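Putative thioesterase (Escherichia coli, PDB 5UGZ) is an unusual type II thioesterase of the colibactin pathway that releases intermediates, probably by hydrolysing their thioester links to the assembly line. Local coordinates at residues 110-113 / 117-120; 129-134 / 218-223. All blocks are in the same frame, centred on the assembly; numbering follows the deposited sequence.

Interaction 1. Residues 110-113 / 117-120; sequences YILD and DMPC
Leu112, in the last turns of helix 99-113, and the irregular segment 117-120 face each other across a short loop, their backbones closest at Leu112 CA and Asp117 CA, 6.6 Å apart. Leu112 supplies most of the surface that meets the second segment. Its CG stands beside the backbone N and anti to the carbonyl carbon (chi1 -78°), which brings the isopropyl fork over to the second segment although the CB bond is not aimed at it. Both methyls touch Met118 CE, but only CD1 is also near SD, and CD2 alone rests on the backbone. The approach of Leu112 CD1 to Met118 CE is 3.8 Å. On the other branch, Leu112 CD2 lies 4.1 Å from Asp117 C.

Met118 meets this fork by doubling back: its CB bond leads away from the helix, but bends at chi2 (81°) and chi3 (48°) return the thioether end, so that CE approaches both leucine methyls. The two side chains slant across one another in an apolar contact; the two segments together bury 150 Å², a small contact near the surface. Around it, Leu112 also touches Arg192 and Leu194, and Met118 touches Thr195. Asp117 O accepts a hydrogen bond from Tyr92 OH, tying the returning loop to strand 91-97. This is the helix-to-strand connection of a beta-alpha-beta crossover, where helix 99-113, having left strand 91-97, hands the chain to the parallel neighbour 121-125 of an alpha/beta-hydrolase sheet.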
ATOM      1  N   TYR A 110     -11.563   6.248  -6.499  1.00 15.32           N
ATOM      2  CA  TYR A 110     -11.570   6.372  -7.955  1.00 14.80           C
ATOM      3  C   TYR A 110     -12.380   5.247  -8.591  1.00 16.86           C
ATOM      4  O   TYR A 110     -13.067   5.457  -9.596  1.00 17.67           O
ATOM      5  CB  TYR A 110     -10.116   6.374  -8.455  1.00 13.76           C
ATOM      6  CG  TYR A 110      -9.851   6.564  -9.944  1.00 16.13           C
ATOM      7  CD1 TYR A 110      -9.603   7.832 -10.481  1.00 16.43           C
ATOM      8  CD2 TYR A 110      -9.781   5.470 -10.800  1.00 15.70           C
ATOM      9  CE1 TYR A 110      -9.320   8.008 -11.829  1.00 14.21           C
ATOM     10  CE2 TYR A 110      -9.505   5.639 -12.145  1.00 15.84           C
ATOM     11  CZ  TYR A 110      -9.288   6.913 -12.651  1.00 15.80           C
ATOM     12  OH  TYR A 110      -9.018   7.071 -13.987  1.00 18.53           O
ATOM     13  N   ILE A 111     -12.301   4.043  -8.025  1.00 16.20           N
ATOM     14  CA  ILE A 111     -13.157   2.942  -8.453  1.00 15.10           C
ATOM     15  C   ILE A 111     -14.619   3.307  -8.224  1.00 17.05           C
ATOM     16  O   ILE A 111     -15.461   3.181  -9.121  1.00 17.89           O
ATOM     17  CB  ILE A 111     -12.762   1.649  -7.706  1.00 17.36           C
ATOM     18  CG1 ILE A 111     -11.414   1.115  -8.216  1.00 16.33           C
ATOM     19  CG2 ILE A 111     -13.867   0.582  -7.765  1.00 16.05           C
ATOM     20  CD1 ILE A 111     -10.729   0.124  -7.281  1.00 13.63           C
ATOM     21  N   LEU A 112     -14.933   3.793  -7.019  1.00 16.86           N
ATOM     22  CA  LEU A 112     -16.299   4.202  -6.700  1.00 18.33           C
ATOM     23  C   LEU A 112     -16.784   5.327  -7.619  1.00 19.31           C
ATOM     24  O   LEU A 112     -17.928   5.294  -8.088  1.00 17.43           O
ATOM     25  CB  LEU A 112     -16.388   4.614  -5.226  1.00 17.35           C
ATOM     26  CG  LEU A 112     -16.457   3.468  -4.202  1.00 17.31           C
ATOM     27  CD1 LEU A 112     -16.263   4.007  -2.810  1.00 17.82           C
ATOM     28  CD2 LEU A 112     -17.775   2.755  -4.288  1.00 18.28           C
ATOM     29  N   ASP A 113     -15.931   6.325  -7.901  1.00 18.15           N
ATOM     30  CA  ASP A 113     -16.271   7.360  -8.888  1.00 19.19           C
ATOM     31  C   ASP A 113     -16.619   6.785 -10.256  1.00 19.71           C
ATOM     32  O   ASP A 113     -17.290   7.459 -11.049  1.00 19.09           O
ATOM     33  CB  ASP A 113     -15.120   8.350  -9.094  1.00 17.62           C
ATOM     34  CG  ASP A 113     -14.824   9.170  -7.877  1.00 19.18           C
ATOM     35  OD1 ASP A 113     -15.679   9.235  -6.968  1.00 21.41           O
ATOM     36  OD2 ASP A 113     -13.724   9.759  -7.835  1.00 19.36           O
ATOM     37  N   ASP A 117     -18.957  -1.329  -7.238  1.00 22.43           N
ATOM     38  CA  ASP A 117     -19.437  -1.508  -5.876  1.00 23.02           C
ATOM     39  C   ASP A 117     -18.320  -1.271  -4.871  1.00 21.24           C
ATOM     40  O   ASP A 117     -17.135  -1.214  -5.212  1.00 21.02           O
ATOM     41  CB  ASP A 117     -20.000  -2.910  -5.654  1.00 23.01           C
ATOM     42  CG  ASP A 117     -21.128  -3.246  -6.600  1.00 27.82           C
ATOM     43  OD1 ASP A 117     -22.026  -2.390  -6.809  1.00 24.58           O
ATOM     44  OD2 ASP A 117     -21.106  -4.376  -7.134  1.00 29.67           O
ATOM     45  N   MET A 118     -18.735  -1.139  -3.614  1.00 18.87           N
ATOM     46  CA  MET A 118     -17.820  -0.969  -2.494  1.00 20.25           C
ATOM     47  C   MET A 118     -17.015  -2.253  -2.265  1.00 19.89           C
ATOM     48  O   MET A 118     -17.554  -3.351  -2.405  1.00 18.93           O
ATOM     49  CB  MET A 118     -18.631  -0.611  -1.245  1.00 18.49           C
ATOM     50  CG  MET A 118     -17.856  -0.225   0.002  1.00 19.82           C
ATOM     51  SD  MET A 118     -17.236   1.469   0.104  1.00 20.18           S
ATOM     52  CE  MET A 118     -18.672   2.432  -0.352  1.00 15.44           C
ATOM     53  N   PRO A 119     -15.716  -2.152  -1.936  1.00 18.20           N
ATOM     54  CA  PRO A 119     -14.970  -3.342  -1.510  1.00 18.97           C
ATOM     55  C   PRO A 119     -15.573  -3.978  -0.261  1.00 18.70           C
ATOM     56  O   PRO A 119     -16.345  -3.353   0.467  1.00 18.73           O
ATOM     57  CB  PRO A 119     -13.565  -2.797  -1.221  1.00 16.18           C
ATOM     58  CG  PRO A 119     -13.774  -1.307  -1.041  1.00 16.89           C
ATOM     59  CD  PRO A 119     -14.858  -0.955  -1.980  1.00 14.53           C
ATOM     60  N   CYS A 120     -15.190  -5.244  -0.030  1.00 18.33           N
ATOM     61  CA  CYS A 120     -15.493  -5.954   1.220  1.00 19.38           C
ATOM     62  C   CYS A 120     -14.844  -5.282   2.419  1.00 20.16           C
ATOM     63  O   CYS A 120     -15.470  -5.112   3.478  1.00 19.91           O
ATOM     64  CB  CYS A 120     -14.955  -7.391   1.175  1.00 17.70           C
ATOM     65  SG  CYS A 120     -15.643  -8.504   0.038  1.00 35.84           S
TER

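Interaction 2. Residues 129-134 / 218-223; sequences PPDRAS and EKFTTR
Asp131 meets Lys219 and Phe220 where two loops of the alpha/beta-hydrolase fold come together, one following strand 121-125 and the other preceding strand 225-230, at the centre of a salt-bridge network. Starting at CB, the Asp131 side chain heads for the second loop, with CB 4.3 Å from Phe220 CZ. The next atom, CG, sits between the backbone N and the carbonyl carbon (chi1 52°), and this torsion sets it at the edge of the Phe220 ring, in its plane, 3.9 Å from CZ. From there the carboxylate forks, its plane turned 76° from that of the ring.

OD1 approaches the aromatic rim, 3.4 Å from Phe220 CE2. It is buried with no polar partner, so the weakly positive ring edge may offset part of the cost. OD2 carries the charge contacts: Lys219 NZ donates to it at 2.7 Å, from 36° above the carboxylate plane, and Arg132 NE adds a weak, long salt bridge at 3.4 Å. Two cations thus share one oxygen, which would favour the ionised acid, while Lys219 NZ has a second acceptor in Ala216 O.

The same ring is packed on both faces as well: the aliphatic CG of Lys219 lies over one, and over the other Pro130 makes a CH-pi contact, its CG 4.0 Å from the Phe220 ring centroid.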
ATOM      1  N   PRO A 129      -2.528   8.247   8.309  1.00 29.01           N
ATOM      2  CA  PRO A 129      -3.835   8.575   7.742  1.00 27.50           C
ATOM      3  C   PRO A 129      -3.689   9.504   6.557  1.00 28.21           C
ATOM      4  O   PRO A 129      -2.775  10.350   6.511  1.00 30.20           O
ATOM      5  CB  PRO A 129      -4.571   9.249   8.909  1.00 29.41           C
ATOM      6  CG  PRO A 129      -3.857   8.786  10.128  1.00 30.15           C
ATOM      7  CD  PRO A 129      -2.421   8.665   9.717  1.00 29.25           C
ATOM      8  N   PRO A 130      -4.579   9.397   5.566  1.00 26.01           N
ATOM      9  CA  PRO A 130      -4.386  10.179   4.340  1.00 28.42           C
ATOM     10  C   PRO A 130      -4.432  11.682   4.566  1.00 29.22           C
ATOM     11  O   PRO A 130      -3.765  12.422   3.828  1.00 28.16           O
ATOM     12  CB  PRO A 130      -5.523   9.695   3.429  1.00 25.41           C
ATOM     13  CG  PRO A 130      -6.508   9.051   4.330  1.00 22.15           C
ATOM     14  CD  PRO A 130      -5.756   8.516   5.489  1.00 26.03           C
ATOM     15  N   ASP A 131      -5.190  12.161   5.560  1.00 28.04           N
ATOM     16  CA  ASP A 131      -5.198  13.592   5.855  1.00 30.91           C
ATOM     17  C   ASP A 131      -3.973  14.045   6.652  1.00 34.75           C
ATOM     18  O   ASP A 131      -3.724  15.253   6.745  1.00 36.40           O
ATOM     19  CB  ASP A 131      -6.504  14.011   6.569  1.00 30.33           C
ATOM     20  CG  ASP A 131      -6.842  13.166   7.807  1.00 28.82           C
ATOM     21  OD1 ASP A 131      -6.530  11.969   7.844  1.00 32.66           O
ATOM     22  OD2 ASP A 131      -7.457  13.707   8.745  1.00 31.33           O
ATOM     23  N   ARG A 132      -3.180  13.113   7.180  1.00 32.77           N
ATOM     24  CA  ARG A 132      -1.933  13.437   7.850  1.00 33.23           C
ATOM     25  C   ARG A 132      -0.726  12.841   7.148  1.00 35.92           C
ATOM     26  O   ARG A 132       0.406  13.072   7.584  1.00 39.53           O
ATOM     27  CB  ARG A 132      -1.991  12.965   9.299  1.00 35.65           C
ATOM     28  CG  ARG A 132      -3.069  13.679  10.075  1.00 37.60           C
ATOM     29  CD  ARG A 132      -4.184  12.767  10.554  1.00 35.60           C
ATOM     30  NE  ARG A 132      -5.189  13.549  11.269  1.00 40.06           N
ATOM     31  CZ  ARG A 132      -5.023  14.013  12.504  1.00 44.98           C
ATOM     32  NH1 ARG A 132      -5.981  14.730  13.090  1.00 44.88           N
ATOM     33  NH2 ARG A 132      -3.894  13.757  13.158  1.00 43.89           N
ATOM     34  N   ALA A 133      -0.938  12.096   6.062  1.00 38.83           N
ATOM     35  CA  ALA A 133       0.156  11.525   5.285  1.00 38.86           C
ATOM     36  C   ALA A 133       0.987  12.628   4.650  1.00 45.93           C
ATOM     37  O   ALA A 133       1.016  12.767   3.419  1.00 44.68           O
ATOM     38  CB  ALA A 133      -0.376  10.575   4.212  1.00 32.28           C
ATOM     39  N   SER A 134       1.645  13.425   5.491  1.00 48.17           N
ATOM     40  CA  SER A 134       2.598  14.430   5.053  1.00 47.58           C
ATOM     41  C   SER A 134       4.011  13.931   5.332  1.00 52.49           C
ATOM     42  O   SER A 134       4.239  13.145   6.259  1.00 51.52           O
ATOM     43  CB  SER A 134       2.368  15.763   5.774  1.00 45.89           C
ATOM     44  OG  SER A 134       1.057  16.255   5.557  1.00 48.43           O
ATOM     45  N   GLU A 218     -10.394   6.688  11.290  1.00 28.00           N
ATOM     46  CA  GLU A 218     -11.719   6.142  11.558  1.00 24.64           C
ATOM     47  C   GLU A 218     -12.840   6.915  10.872  1.00 24.03           C
ATOM     48  O   GLU A 218     -13.886   6.331  10.561  1.00 25.54           O
ATOM     49  CB  GLU A 218     -11.939   6.083  13.074  1.00 30.00           C
ATOM     50  CG  GLU A 218     -11.033   5.047  13.747  1.00 30.14           C
ATOM     51  CD  GLU A 218     -10.990   5.155  15.258  1.00 36.26           C
ATOM     52  OE1 GLU A 218     -11.828   5.882  15.843  1.00 39.91           O
ATOM     53  OE2 GLU A 218     -10.104   4.512  15.863  1.00 40.34           O
ATOM     54  N   LYS A 219     -12.660   8.210  10.610  1.00 25.62           N
ATOM     55  CA  LYS A 219     -13.725   8.964   9.952  1.00 22.96           C
ATOM     56  C   LYS A 219     -13.923   8.590   8.483  1.00 22.99           C
ATOM     57  O   LYS A 219     -14.905   9.039   7.879  1.00 20.13           O
ATOM     58  CB  LYS A 219     -13.446  10.463  10.046  1.00 24.09           C
ATOM     59  CG  LYS A 219     -12.069  10.846   9.554  1.00 25.31           C
ATOM     60  CD  LYS A 219     -11.955  12.335   9.352  1.00 28.24           C
ATOM     61  CE  LYS A 219     -10.561  12.722   8.909  1.00 28.28           C
ATOM     62  NZ  LYS A 219      -9.553  12.437   9.967  1.00 28.90           N
ATOM     63  N   PHE A 220     -13.021   7.808   7.891  1.00 22.76           N
ATOM     64  CA  PHE A 220     -13.064   7.505   6.466  1.00 19.94           C
ATOM     65  C   PHE A 220     -13.951   6.314   6.129  1.00 20.02           C
ATOM     66  O   PHE A 220     -14.132   6.008   4.946  1.00 18.22           O
ATOM     67  CB  PHE A 220     -11.637   7.281   5.944  1.00 21.22           C
ATOM     68  CG  PHE A 220     -10.823   8.535   5.917  1.00 20.10           C
ATOM     69  CD1 PHE A 220     -11.071   9.507   4.967  1.00 21.27           C
ATOM     70  CD2 PHE A 220      -9.849   8.774   6.871  1.00 21.08           C
ATOM     71  CE1 PHE A 220     -10.344  10.678   4.954  1.00 22.69           C
ATOM     72  CE2 PHE A 220      -9.112   9.949   6.860  1.00 21.96           C
ATOM     73  CZ  PHE A 220      -9.361  10.899   5.912  1.00 22.55           C
ATOM     74  N   THR A 221     -14.523   5.653   7.139  1.00 21.49           N
ATOM     75  CA  THR A 221     -15.494   4.589   6.945  1.00 20.76           C
ATOM     76  C   THR A 221     -16.568   4.692   8.022  1.00 21.45           C
ATOM     77  O   THR A 221     -16.310   5.165   9.130  1.00 21.32           O
ATOM     78  CB  THR A 221     -14.823   3.207   6.996  1.00 19.58           C
ATOM     79  OG1 THR A 221     -15.794   2.182   6.734  1.00 21.49           O
ATOM     80  CG2 THR A 221     -14.214   2.971   8.359  1.00 19.62           C
ATOM     81  N   THR A 222     -17.785   4.264   7.681  1.00 21.56           N
ATOM     82  CA  THR A 222     -18.831   4.162   8.692  1.00 21.27           C
ATOM     83  C   THR A 222     -18.739   2.887   9.506  1.00 22.31           C
ATOM     84  O   THR A 222     -19.461   2.754  10.501  1.00 22.96           O
ATOM     85  CB  THR A 222     -20.210   4.198   8.065  1.00 24.27           C
ATOM     86  OG1 THR A 222     -20.347   3.067   7.198  1.00 25.22           O
ATOM     87  CG2 THR A 222     -20.415   5.478   7.291  1.00 25.76           C
ATOM     88  N   ARG A 223     -17.897   1.942   9.109  1.00 23.20           N
ATOM     89  CA  ARG A 223     -17.784   0.697   9.840  1.00 20.73           C
ATOM     90  C   ARG A 223     -16.600   0.751  10.794  1.00 21.49           C
ATOM     91  O   ARG A 223     -15.941   1.779  10.982  1.00 24.87           O
ATOM     92  CB  ARG A 223     -17.715  -0.488   8.879  1.00 20.06           C
ATOM     93  CG  ARG A 223     -19.007  -0.593   8.113  1.00 20.41           C
ATOM     94  CD  ARG A 223     -19.338  -1.968   7.576  1.00 23.74           C
ATOM     95  NE  ARG A 223     -19.082  -3.067   8.501  1.00 22.32           N
ATOM     96  CZ  ARG A 223     -19.303  -4.339   8.190  1.00 20.99           C
ATOM     97  NH1 ARG A 223     -19.797  -4.649   7.001  1.00 20.81           N
ATOM     98  NH2 ARG A 223     -19.036  -5.303   9.055  1.00 20.60           N
TER

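In the fold
Along the chain the contacts come in series, interaction 1 closing before interaction 2 opens. Their centres are 16 Å apart and their nearest atoms about 6 Å, without touching. Strand 121-125 separates 117-120, which leads into it, from 129-134, which follows it. Helix 99-113 is shared: its late residues form part of interaction 1, while its Ile102 and Phe105 pack against Pro130 of interaction 2. Leu194 gives a second link, touching Leu112 and pairing through its backbone with Thr222. Both contacts thus involve helix 99-113, whose start overlaps a GxSxG pattern consistent with a nucleophile elbow: interaction 1 lies within the crossover from 91-97 to 121-125, interaction 2 joins the loops after 121-125 and before edge strand 225-230.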